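Local coordinates for LPXTG cell wall surface protein (Streptococcus gordonii, PDB 7AVK) that probably acts as a cell-wall-anchored adhesin, its tandem SHIRT domains, one of which is described here, forming a variable-length stalk that projects from the bacterial surface, at residues 3-13 with 70-81; 16-25 with 45-56. One frame throughout, in Å; residues are numbered along the deposited sequence. Where two conformers were deposited one is given.

Contact 1: residues 3-13 with 70-81; sequences HKAVHEFVSGT and GSDVKFVGTWEF
Val-73 N to Lys-4 O starts a ladder of parallel backbone hydrogen bonds that runs to Gly-12 N and Trp-79 O. Every second residue does the bonding: Val-73, Phe-75, Gly-77 and Trp-79 each donate and accept. The last rung is a side chain's, with Phe-81 N giving a nearly straight bond (174°) to Thr-13 OG1 at 2.8 Å. Strands 3-11 and 73-81 are the first and last of the SHIRT domain. They lie side by side in the middle of its five-stranded mixed sheet, as in ubiquitin-like folds.

At the start of the pair Asp-72 OD1 accepts twice, from opposite faces of its carboxylate. His-3 ND1 reaches Asp-72 OD1 at 3.1 Å, within the imidazole plane, and Lys-4 N reaches the same OD1 at 3.0 Å. On the face carrying Val-6, Lys-74 NZ makes a salt bridge to Glu-8 OE1 at 3.0 Å in one of two Glu-8 conformers; the lysine chain bends at chi3 (-66°) to meet it.

On the other face Trp-79 turns its edge to the Phe-9 ring, planes 71° apart. Trp-79 NE1 lies 3.2 Å above the plane of the Phe-9 ring, over its centre. A water donates to both Gly-12 O and Glu-80 OE2.

Contact 2: residues 16-25 with 45-56; sequences KELPQEVKAL and SQTEVKTSEGTW
Trp-56 packs its indole against Leu-18, Pro-19 and Val-22, and most of the contact is apolar. Two methyl groups make CH-pi contacts over the same face of the indole. Leu-18 CD2 sits 4.0 Å from the centroid of the six-membered ring. Val-22 CG2 sits 4.2 Å from that of the five-membered ring. The Val-22 side chain meets the indole at about a right angle. Its CG2 branch also touches Val-49 CB. Pro-19 brings CD to 3.4 Å from Trp-56 NE1, displaced toward the ring's rim. The outer end of the indole meets the chain before the helix, where Glu-17 O comes to 3.3 Å from Trp-56 CZ2. Lys-16 adds its CG beside the same atom. Lys-16 also leans toward Phe-81, but the position of its amino group is doubtful.

Residues 16-25 hold the short helix 20-23, with Pro-19 at its N-cap. Residues 45-56 hold the edge strand 48-50 and the start of its antiparallel neighbour 55-61, joined by a turn. The helix and its flanks thus pack on one end of the main SHIRT sheet. Between the strands, Val-49 and Trp-56 pair through two backbone hydrogen bonds.

The two methyls of Val-49 face different partners. Val-49 CG1 lies 3.5 Å from Glu-21 CD, and the extended glutamate, its CG anti to the backbone N (chi1 -171°), crosses it at a slant. Val-49 CG2 meets Leu-25 CD1 at 3.6 Å, the two side chains sliding past each other in opposite directions. Leu-25 CD2 reaches Ser-45 OG.

No direct hydrogen bond joins the two segments. A water bridges them instead, donating to Leu-25 O and accepting from Ser-45 N. In the turn, Thr-51 OG1 accepts from Glu-53 N, forming an ST turn.

Contact 1 lies near the centre of the chain and is mainly backbone pairing between two central strands. Contact 2 sits toward one end of the domain and rests on side-chain packing, with a water-mediated link at its margin. Both are partly buried. They share the main sheet, because strands 73-82 and 55-61 are neighbours in it. The sheet face bearing Phe-9 and Trp-79 in contact 1 is the one on which Leu-18, Val-22 and Leu-25 of contact 2 pack. Residues 16-25 follow strand 3-11 in the chain, and Ser-11 OG hydrogen-bonds to Lys-16 O where the two contacts meet. The salt bridge across the segments belongs to contact 1.

Contact 1: residues 3-13 with 70-81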
loop_
_atom_site.group_PDB
_atom_site.type_symbol
_atom_site.label_atom_id
_atom_site.label_comp_id
_atom_site.label_asym_id
_atom_site.label_seq_id
_atom_site.Cartn_x
_atom_site.Cartn_y
_atom_site.Cartn_z
ATOM N N HIS A 3 -0.388 -18.828 1.088
ATOM C CA HIS A 3 -0.195 -17.607 0.310
ATOM C C HIS A 3 0.064 -16.424 1.231
ATOM O O HIS A 3 -0.032 -16.520 2.447
ATOM C CB HIS A 3 -1.406 -17.352 -0.578
ATOM C CG HIS A 3 -1.564 -18.376 -1.643
ATOM N ND1 HIS A 3 -0.712 -18.449 -2.727
ATOM C CD2 HIS A 3 -2.486 -19.358 -1.798
ATOM C CE1 HIS A 3 -1.111 -19.449 -3.502
ATOM N NE2 HIS A 3 -2.180 -20.013 -2.960
ATOM N N LYS A 4 0.421 -15.294 0.620
ATOM C CA LYS A 4 0.683 -14.067 1.331
ATOM C C LYS A 4 0.050 -12.909 0.571
ATOM O O LYS A 4 -0.258 -13.022 -0.615
ATOM C CB LYS A 4 2.161 -13.839 1.520
ATOM C CG LYS A 4 2.932 -13.672 0.246
ATOM C CD LYS A 4 4.421 -13.562 0.499
ATOM C CE LYS A 4 5.246 -13.654 -0.807
ATOM N NZ LYS A 4 6.662 -14.058 -0.579
ATOM N N ALA A 5 -0.083 -11.790 1.262
ATOM C CA ALA A 5 -0.486 -10.537 0.653
ATOM C C ALA A 5 0.623 -9.528 0.929
ATOM O O ALA A 5 1.109 -9.390 2.068
ATOM C CB ALA A 5 -1.784 -10.018 1.227
ATOM N N VAL A 6 1.034 -8.842 -0.111
ATOM C CA VAL A 6 2.063 -7.829 -0.046
ATOM C C VAL A 6 1.481 -6.478 -0.427
ATOM O O VAL A 6 0.430 -6.387 -1.068
ATOM C CB VAL A 6 3.289 -8.166 -0.929
ATOM C CG1 VAL A 6 3.709 -9.637 -0.702
ATOM C CG2 VAL A 6 3.057 -7.849 -2.389
ATOM N N HIS A 7 2.220 -5.423 -0.060
ATOM C CA HIS A 7 1.845 -4.052 -0.308
ATOM C C HIS A 7 2.898 -3.394 -1.178
ATOM O O HIS A 7 4.095 -3.656 -1.020
ATOM C CB HIS A 7 1.703 -3.272 1.007
ATOM C CG HIS A 7 0.742 -3.913 1.992
ATOM N ND1 HIS A 7 1.064 -4.997 2.772
ATOM C CD2 HIS A 7 -0.538 -3.604 2.316
ATOM C CE1 HIS A 7 0.016 -5.304 3.534
ATOM N NE2 HIS A 7 -1.007 -4.494 3.263
ATOM N N GLU A 8 2.472 -2.481 -2.046
ATOM C CA GLU A 8 3.348 -1.637 -2.829
ATOM C C GLU A 8 2.774 -0.238 -2.804
ATOM O O GLU A 8 1.554 -0.080 -2.892
ATOM C CB GLU A 8 3.446 -2.147 -4.281
ATOM C CG GLU A 8 4.360 -1.244 -5.150
ATOM C CD GLU A 8 4.605 -1.688 -6.537
ATOM O OE1 GLU A 8 4.055 -2.681 -7.051
ATOM O OE2 GLU A 8 5.273 -0.925 -7.304
ATOM N N PHE A 9 3.650 0.784 -2.724
ATOM C CA PHE A 9 3.230 2.162 -2.867
ATOM C C PHE A 9 3.674 2.726 -4.212
ATOM O O PHE A 9 4.764 2.419 -4.676
ATOM C CB PHE A 9 3.823 3.052 -1.764
ATOM C CG PHE A 9 3.288 2.827 -0.362
ATOM C CD1 PHE A 9 2.059 2.273 -0.080
ATOM C CD2 PHE A 9 4.052 3.283 0.708
ATOM C CE1 PHE A 9 1.606 2.167 1.231
ATOM C CE2 PHE A 9 3.609 3.216 1.992
ATOM C CZ PHE A 9 2.391 2.675 2.263
ATOM N N VAL A 10 2.832 3.587 -4.768
ATOM C CA VAL A 10 3.138 4.382 -5.952
ATOM C C VAL A 10 2.791 5.832 -5.673
ATOM O O VAL A 10 1.952 6.155 -4.826
ATOM C CB VAL A 10 2.367 3.887 -7.198
ATOM C CG1 VAL A 10 2.787 2.443 -7.543
ATOM C CG2 VAL A 10 0.886 4.013 -7.065
ATOM N N SER A 11 3.451 6.709 -6.422
ATOM C CA SER A 11 3.067 8.110 -6.475
ATOM C C SER A 11 1.930 8.307 -7.485
ATOM O O SER A 11 2.027 7.885 -8.643
ATOM C CB SER A 11 4.238 8.962 -6.919
ATOM O OG SER A 11 3.771 10.280 -7.144
ATOM N N GLY A 12 0.872 8.966 -7.048
ATOM C CA GLY A 12 -0.204 9.383 -7.924
ATOM C C GLY A 12 0.038 10.703 -8.609
ATOM O O GLY A 12 -0.843 11.170 -9.336
ATOM N N THR A 13 1.197 11.319 -8.388
ATOM C CA THR A 13 1.511 12.651 -8.893
ATOM C C THR A 13 2.556 12.481 -9.983
ATOM O O THR A 13 3.733 12.188 -9.683
ATOM C CB THR A 13 2.030 13.543 -7.771
ATOM O OG1 THR A 13 1.012 13.684 -6.778
ATOM C CG2 THR A 13 2.473 14.884 -8.299
ATOM N N GLY A 70 -5.560 -19.115 -5.278
ATOM C CA GLY A 70 -4.516 -19.716 -6.076
ATOM C C GLY A 70 -3.272 -18.873 -6.273
ATOM O O GLY A 70 -2.291 -19.378 -6.829
ATOM N N SER A 71 -3.257 -17.621 -5.810
ATOM C CA SER A 71 -2.135 -16.718 -6.011
ATOM C C SER A 71 -1.937 -15.837 -4.783
ATOM O O SER A 71 -2.857 -15.577 -4.034
ATOM C CB SER A 71 -2.364 -15.797 -7.226
ATOM O OG SER A 71 -2.593 -16.565 -8.387
ATOM N N ASP A 72 -0.704 -15.374 -4.620
ATOM C CA ASP A 72 -0.434 -14.327 -3.650
ATOM C C ASP A 72 -1.077 -13.035 -4.151
ATOM O O ASP A 72 -1.306 -12.865 -5.333
ATOM C CB ASP A 72 1.069 -14.101 -3.477
ATOM C CG ASP A 72 1.788 -15.276 -2.974
ATOM O OD1 ASP A 72 1.177 -16.055 -2.221
ATOM O OD2 ASP A 72 2.980 -15.423 -3.249
ATOM N N VAL A 73 -1.367 -12.130 -3.215
ATOM C CA VAL A 73 -2.165 -10.913 -3.391
ATOM C C VAL A 73 -1.173 -9.747 -3.338
ATOM O O VAL A 73 -0.298 -9.766 -2.474
ATOM C CB VAL A 73 -3.255 -10.779 -2.275
ATOM C CG1 VAL A 73 -3.924 -9.388 -2.284
ATOM C CG2 VAL A 73 -4.234 -11.902 -2.470
ATOM N N LYS A 74 -1.375 -8.685 -4.185
ATOM C CA LYS A 74 -0.688 -7.414 -4.017
ATOM C C LYS A 74 -1.718 -6.296 -3.935
ATOM O O LYS A 74 -2.570 -6.150 -4.820
ATOM C CB LYS A 74 0.287 -7.123 -5.160
ATOM C CG LYS A 74 0.982 -5.772 -4.995
ATOM C CD LYS A 74 1.963 -5.346 -6.110
ATOM C CE LYS A 74 3.183 -6.240 -6.163
ATOM N NZ LYS A 74 4.167 -5.714 -7.116
ATOM N N PHE A 75 -1.593 -5.474 -2.900
ATOM C CA PHE A 75 -2.365 -4.241 -2.778
ATOM C C PHE A 75 -1.442 -3.068 -3.105
ATOM O O PHE A 75 -0.362 -2.951 -2.536
ATOM C CB PHE A 75 -2.869 -4.099 -1.333
ATOM C CG PHE A 75 -3.871 -5.141 -0.964
ATOM C CD1 PHE A 75 -5.173 -5.073 -1.471
ATOM C CD2 PHE A 75 -3.554 -6.157 -0.071
ATOM C CE1 PHE A 75 -6.153 -6.033 -1.130
ATOM C CE2 PHE A 75 -4.546 -7.103 0.306
ATOM C CZ PHE A 75 -5.816 -7.039 -0.252
ATOM N N VAL A 76 -1.907 -2.203 -4.015
ATOM C CA VAL A 76 -1.143 -1.029 -4.472
ATOM C C VAL A 76 -1.789 0.204 -3.861
ATOM O O VAL A 76 -2.983 0.473 -4.081
ATOM C CB VAL A 76 -1.131 -0.954 -5.995
ATOM C CG1 VAL A 76 -0.408 0.322 -6.435
ATOM C CG2 VAL A 76 -0.455 -2.199 -6.585
ATOM N N GLY A 77 -1.006 0.940 -3.075
ATOM C CA GLY A 77 -1.470 2.137 -2.401
ATOM C C GLY A 77 -0.885 3.377 -3.065
ATOM O O GLY A 77 0.309 3.452 -3.294
ATOM N N THR A 78 -1.720 4.406 -3.334
ATOM C CA THR A 78 -1.347 5.599 -4.045
ATOM C C THR A 78 -1.246 6.755 -3.053
ATOM O O THR A 78 -2.183 6.956 -2.244
ATOM C CB THR A 78 -2.395 5.931 -5.102
ATOM O OG1 THR A 78 -2.402 4.875 -6.060
ATOM C CG2 THR A 78 -2.104 7.234 -5.797
ATOM N N TRP A 79 -0.136 7.489 -3.163
ATOM C CA TRP A 79 0.097 8.714 -2.370
ATOM C C TRP A 79 -0.014 9.856 -3.364
ATOM O O TRP A 79 0.534 9.743 -4.385
ATOM C CB TRP A 79 1.430 8.644 -1.648
ATOM C CG TRP A 79 1.482 7.653 -0.537
ATOM C CD1 TRP A 79 1.624 6.303 -0.641
ATOM C CD2 TRP A 79 1.425 7.955 0.867
ATOM N NE1 TRP A 79 1.662 5.747 0.606
ATOM C CE2 TRP A 79 1.545 6.730 1.551
ATOM C CE3 TRP A 79 1.302 9.133 1.606
ATOM C CZ2 TRP A 79 1.522 6.652 2.942
ATOM C CZ3 TRP A 79 1.287 9.060 2.978
ATOM C CH2 TRP A 79 1.394 7.835 3.632
ATOM N N GLU A 80 -0.536 10.989 -2.963
ATOM C CA GLU A 80 -0.606 12.194 -3.815
ATOM C C GLU A 80 0.266 13.279 -3.192
ATOM O O GLU A 80 0.203 13.455 -2.053
ATOM C CB GLU A 80 -2.040 12.690 -3.938
ATOM C CG GLU A 80 -3.037 11.651 -4.424
ATOM C CD GLU A 80 -2.963 11.291 -5.896
ATOM O OE1 GLU A 80 -2.200 11.934 -6.631
ATOM O OE2 GLU A 80 -3.682 10.368 -6.300
ATOM N N PHE A 81 0.970 14.056 -3.965
ATOM C CA PHE A 81 1.811 15.156 -3.492
ATOM C C PHE A 81 1.179 16.500 -3.829
ATOM O O PHE A 81 0.706 16.696 -4.956
ATOM C CB PHE A 81 3.189 15.111 -4.159
ATOM C CG PHE A 81 4.122 16.170 -3.709
ATOM C CD1 PHE A 81 4.693 16.123 -2.439
ATOM C CD2 PHE A 81 4.441 17.221 -4.559
ATOM C CE1 PHE A 81 5.571 17.107 -2.019
ATOM C CE2 PHE A 81 5.341 18.205 -4.145
ATOM C CZ PHE A 81 5.896 18.137 -2.858
HETATM O O HOH W 1 -3.378 9.717 -8.849
#

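Contact 2: residues 16-25 with 45-56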
loop_
_atom_site.group_PDB
_atom_site.type_symbol
_atom_site.label_atom_id
_atom_site.label_comp_id
_atom_site.label_asym_id
_atom_site.label_seq_id
_atom_site.Cartn_x
_atom_site.Cartn_y
_atom_site.Cartn_z
ATOM N N LYS A 16 6.721 12.894 -9.908
ATOM C CA LYS A 16 7.235 13.003 -8.540
ATOM C C LYS A 16 7.382 11.622 -7.932
ATOM O O LYS A 16 6.419 10.881 -7.819
ATOM C CB LYS A 16 6.296 13.874 -7.682
ATOM C CG LYS A 16 6.914 14.362 -6.375
ATOM C CD LYS A 16 7.795 15.587 -6.583
ATOM C CE LYS A 16 8.438 16.072 -5.277
ATOM N NZ LYS A 16 7.454 16.135 -4.126
ATOM N N GLU A 17 8.639 11.293 -7.611
ATOM C CA GLU A 17 8.933 9.998 -6.947
ATOM C C GLU A 17 8.684 10.052 -5.406
ATOM O O GLU A 17 8.783 11.118 -4.694
ATOM C CB GLU A 17 10.404 9.614 -7.136
ATOM C CG GLU A 17 10.697 8.884 -8.436
ATOM C CD GLU A 17 12.114 8.351 -8.601
ATOM O OE1 GLU A 17 13.004 8.761 -7.829
ATOM O OE2 GLU A 17 12.321 7.527 -9.502
ATOM N N LEU A 18 8.281 8.920 -4.872
ATOM C CA LEU A 18 8.078 8.828 -3.425
ATOM C C LEU A 18 9.404 8.968 -2.663
ATOM O O LEU A 18 10.392 8.333 -3.043
ATOM C CB LEU A 18 7.488 7.477 -3.029
ATOM C CG LEU A 18 6.109 7.153 -3.638
ATOM C CD1 LEU A 18 5.707 5.777 -3.181
ATOM C CD2 LEU A 18 5.065 8.158 -3.182
ATOM N N PRO A 19 9.408 9.704 -1.561
ATOM C CA PRO A 19 10.618 9.801 -0.735
ATOM C C PRO A 19 10.660 8.657 0.267
ATOM O O PRO A 19 9.664 7.986 0.563
ATOM C CB PRO A 19 10.421 11.121 -0.011
ATOM C CG PRO A 19 8.910 11.169 0.215
ATOM C CD PRO A 19 8.337 10.597 -1.087
ATOM N N GLN A 20 11.857 8.471 0.862
ATOM C CA GLN A 20 12.040 7.437 1.868
ATOM C C GLN A 20 11.050 7.561 3.016
ATOM O O GLN A 20 10.618 6.548 3.540
ATOM C CB GLN A 20 13.493 7.449 2.375
ATOM C CG GLN A 20 13.742 6.370 3.439
ATOM C CD GLN A 20 13.373 6.781 4.859
ATOM O OE1 GLN A 20 13.254 7.937 5.194
ATOM N NE2 GLN A 20 13.219 5.787 5.734
ATOM N N GLU A 21 10.679 8.772 3.429
ATOM C CA GLU A 21 9.790 8.890 4.577
ATOM C C GLU A 21 8.431 8.255 4.304
ATOM O O GLU A 21 7.786 7.736 5.219
ATOM C CB GLU A 21 9.677 10.361 5.032
ATOM C CG GLU A 21 8.970 10.570 6.307
ATOM C CD GLU A 21 9.041 12.036 6.770
ATOM O OE1 GLU A 21 9.784 12.832 6.142
ATOM O OE2 GLU A 21 8.361 12.379 7.763
ATOM N N VAL A 22 7.985 8.293 3.045
ATOM C CA VAL A 22 6.749 7.615 2.660
ATOM C C VAL A 22 6.985 6.120 2.475
ATOM O O VAL A 22 6.189 5.288 2.955
ATOM C CB VAL A 22 6.131 8.235 1.401
ATOM C CG1 VAL A 22 4.980 7.365 0.897
ATOM C CG2 VAL A 22 5.679 9.677 1.644
ATOM N N LYS A 23 8.071 5.756 1.779
ATOM C CA LYS A 23 8.364 4.344 1.568
ATOM C C LYS A 23 8.433 3.581 2.893
ATOM O O LYS A 23 8.017 2.421 2.968
ATOM C CB LYS A 23 9.657 4.146 0.773
ATOM C CG LYS A 23 9.655 4.735 -0.613
ATOM C CD LYS A 23 11.212 4.753 -1.142
ATOM C CE LYS A 23 11.247 5.186 -2.556
ATOM N NZ LYS A 23 12.666 5.334 -2.939
ATOM N N ALA A 24 8.967 4.223 3.941
ATOM C CA ALA A 24 9.130 3.571 5.225
ATOM C C ALA A 24 7.799 3.209 5.891
ATOM O O ALA A 24 7.796 2.442 6.867
ATOM C CB ALA A 24 9.927 4.479 6.146
ATOM N N LEU A 25 6.690 3.758 5.403
ATOM C CA LEU A 25 5.374 3.423 5.911
ATOM C C LEU A 25 4.773 2.183 5.252
ATOM O O LEU A 25 3.649 1.794 5.566
ATOM C CB LEU A 25 4.437 4.630 5.778
ATOM C CG LEU A 25 4.869 5.845 6.559
ATOM C CD1 LEU A 25 4.063 7.084 6.118
ATOM C CD2 LEU A 25 4.764 5.595 8.054
ATOM N N SER A 45 0.634 3.473 8.819
ATOM C CA SER A 45 0.503 3.911 10.231
ATOM C C SER A 45 0.274 5.419 10.287
ATOM O O SER A 45 -0.285 5.897 11.266
ATOM C CB SER A 45 1.673 3.490 11.038
ATOM O OG SER A 45 2.853 4.084 10.555
ATOM N N GLN A 46 0.771 6.143 9.296
ATOM C CA GLN A 46 0.503 7.576 9.094
ATOM C C GLN A 46 -0.058 7.719 7.678
ATOM O O GLN A 46 0.413 7.020 6.783
ATOM C CB GLN A 46 1.766 8.418 9.259
ATOM C CG GLN A 46 2.450 8.220 10.596
ATOM C CD GLN A 46 1.604 8.682 11.759
ATOM O OE1 GLN A 46 0.724 9.520 11.624
ATOM N NE2 GLN A 46 1.841 8.087 12.915
ATOM N N THR A 47 -1.027 8.589 7.465
ATOM C CA THR A 47 -1.615 8.792 6.125
ATOM C C THR A 47 -1.279 10.169 5.579
ATOM O O THR A 47 -1.772 10.499 4.512
ATOM C CB THR A 47 -3.113 8.495 6.151
ATOM O OG1 THR A 47 -3.660 9.324 7.174
ATOM C CG2 THR A 47 -3.393 7.035 6.407
ATOM N N GLU A 48 -0.434 10.935 6.260
ATOM C CA GLU A 48 0.006 12.258 5.792
ATOM C C GLU A 48 1.482 12.393 6.166
ATOM O O GLU A 48 1.807 12.080 7.326
ATOM C CB GLU A 48 -0.862 13.359 6.396
ATOM C CG GLU A 48 -0.775 14.693 5.694
ATOM C CD GLU A 48 -1.716 15.739 6.270
ATOM O OE1 GLU A 48 -2.006 15.668 7.479
ATOM O OE2 GLU A 48 -2.170 16.611 5.514
ATOM N N VAL A 49 2.335 12.786 5.226
ATOM C CA VAL A 49 3.777 12.989 5.480
ATOM C C VAL A 49 4.098 14.393 4.995
ATOM O O VAL A 49 3.951 14.660 3.800
ATOM C CB VAL A 49 4.670 11.956 4.780
ATOM C CG1 VAL A 49 6.134 12.374 4.812
ATOM C CG2 VAL A 49 4.464 10.591 5.401
ATOM N N LYS A 50 4.523 15.269 5.896
ATOM C CA LYS A 50 4.881 16.647 5.543
ATOM C C LYS A 50 6.357 16.675 5.171
ATOM O O LYS A 50 7.134 16.062 5.907
ATOM C CB LYS A 50 4.620 17.630 6.691
ATOM C CG LYS A 50 3.157 17.957 6.939
ATOM C CD LYS A 50 2.686 19.169 6.161
ATOM C CE LYS A 50 1.264 19.614 6.437
ATOM N NZ LYS A 50 0.282 18.503 6.469
ATOM N N THR A 51 6.719 17.370 4.100
ATOM C CA THR A 51 8.116 17.510 3.623
ATOM C C THR A 51 8.395 19.004 3.507
ATOM O O THR A 51 7.453 19.782 3.682
ATOM C CB THR A 51 8.343 16.782 2.286
ATOM O OG1 THR A 51 7.684 17.492 1.242
ATOM C CG2 THR A 51 7.856 15.351 2.313
ATOM N N SER A 52 9.645 19.357 3.213
ATOM C CA SER A 52 9.981 20.764 3.012
ATOM C C SER A 52 9.242 21.349 1.810
ATOM O O SER A 52 8.957 22.552 1.779
ATOM C CB SER A 52 11.497 20.926 2.841
ATOM O OG SER A 52 11.927 20.431 1.581
ATOM N N GLU A 53 8.900 20.513 0.827
ATOM C CA GLU A 53 8.267 20.972 -0.403
ATOM C C GLU A 53 6.750 20.874 -0.379
ATOM O O GLU A 53 6.090 21.545 -1.185
ATOM C CB GLU A 53 8.775 20.165 -1.598
ATOM C CG GLU A 53 10.278 20.033 -1.651
ATOM C CD GLU A 53 10.734 18.597 -1.477
ATOM O OE1 GLU A 53 10.794 18.144 -0.308
ATOM O OE2 GLU A 53 11.025 17.926 -2.499
ATOM N N GLY A 54 6.139 20.168 0.572
ATOM C CA GLY A 54 4.673 20.085 0.610
ATOM C C GLY A 54 4.174 18.902 1.411
ATOM O O GLY A 54 4.791 18.580 2.421
ATOM N N THR A 55 3.079 18.283 0.984
ATOM C CA THR A 55 2.492 17.176 1.739
ATOM C C THR A 55 2.240 15.968 0.837
ATOM O O THR A 55 1.776 16.164 -0.287
ATOM C CB THR A 55 1.160 17.596 2.363
ATOM O OG1 THR A 55 1.412 18.818 3.050
ATOM C CG2 THR A 55 0.607 16.574 3.322
ATOM N N TRP A 56 2.577 14.782 1.307
ATOM C CA TRP A 56 2.164 13.520 0.682
ATOM C C TRP A 56 0.946 13.034 1.461
ATOM O O TRP A 56 1.018 12.942 2.700
ATOM C CB TRP A 56 3.272 12.491 0.740
ATOM C CG TRP A 56 4.374 12.748 -0.224
ATOM C CD1 TRP A 56 5.552 13.356 0.042
ATOM C CD2 TRP A 56 4.409 12.359 -1.608
ATOM N NE1 TRP A 56 6.314 13.350 -1.079
ATOM C CE2 TRP A 56 5.653 12.752 -2.113
ATOM C CE3 TRP A 56 3.512 11.710 -2.465
ATOM C CZ2 TRP A 56 6.028 12.520 -3.436
ATOM C CZ3 TRP A 56 3.893 11.436 -3.762
ATOM C CH2 TRP A 56 5.137 11.852 -4.243
HETATM O O HOH W 2 2.749 1.646 8.148
#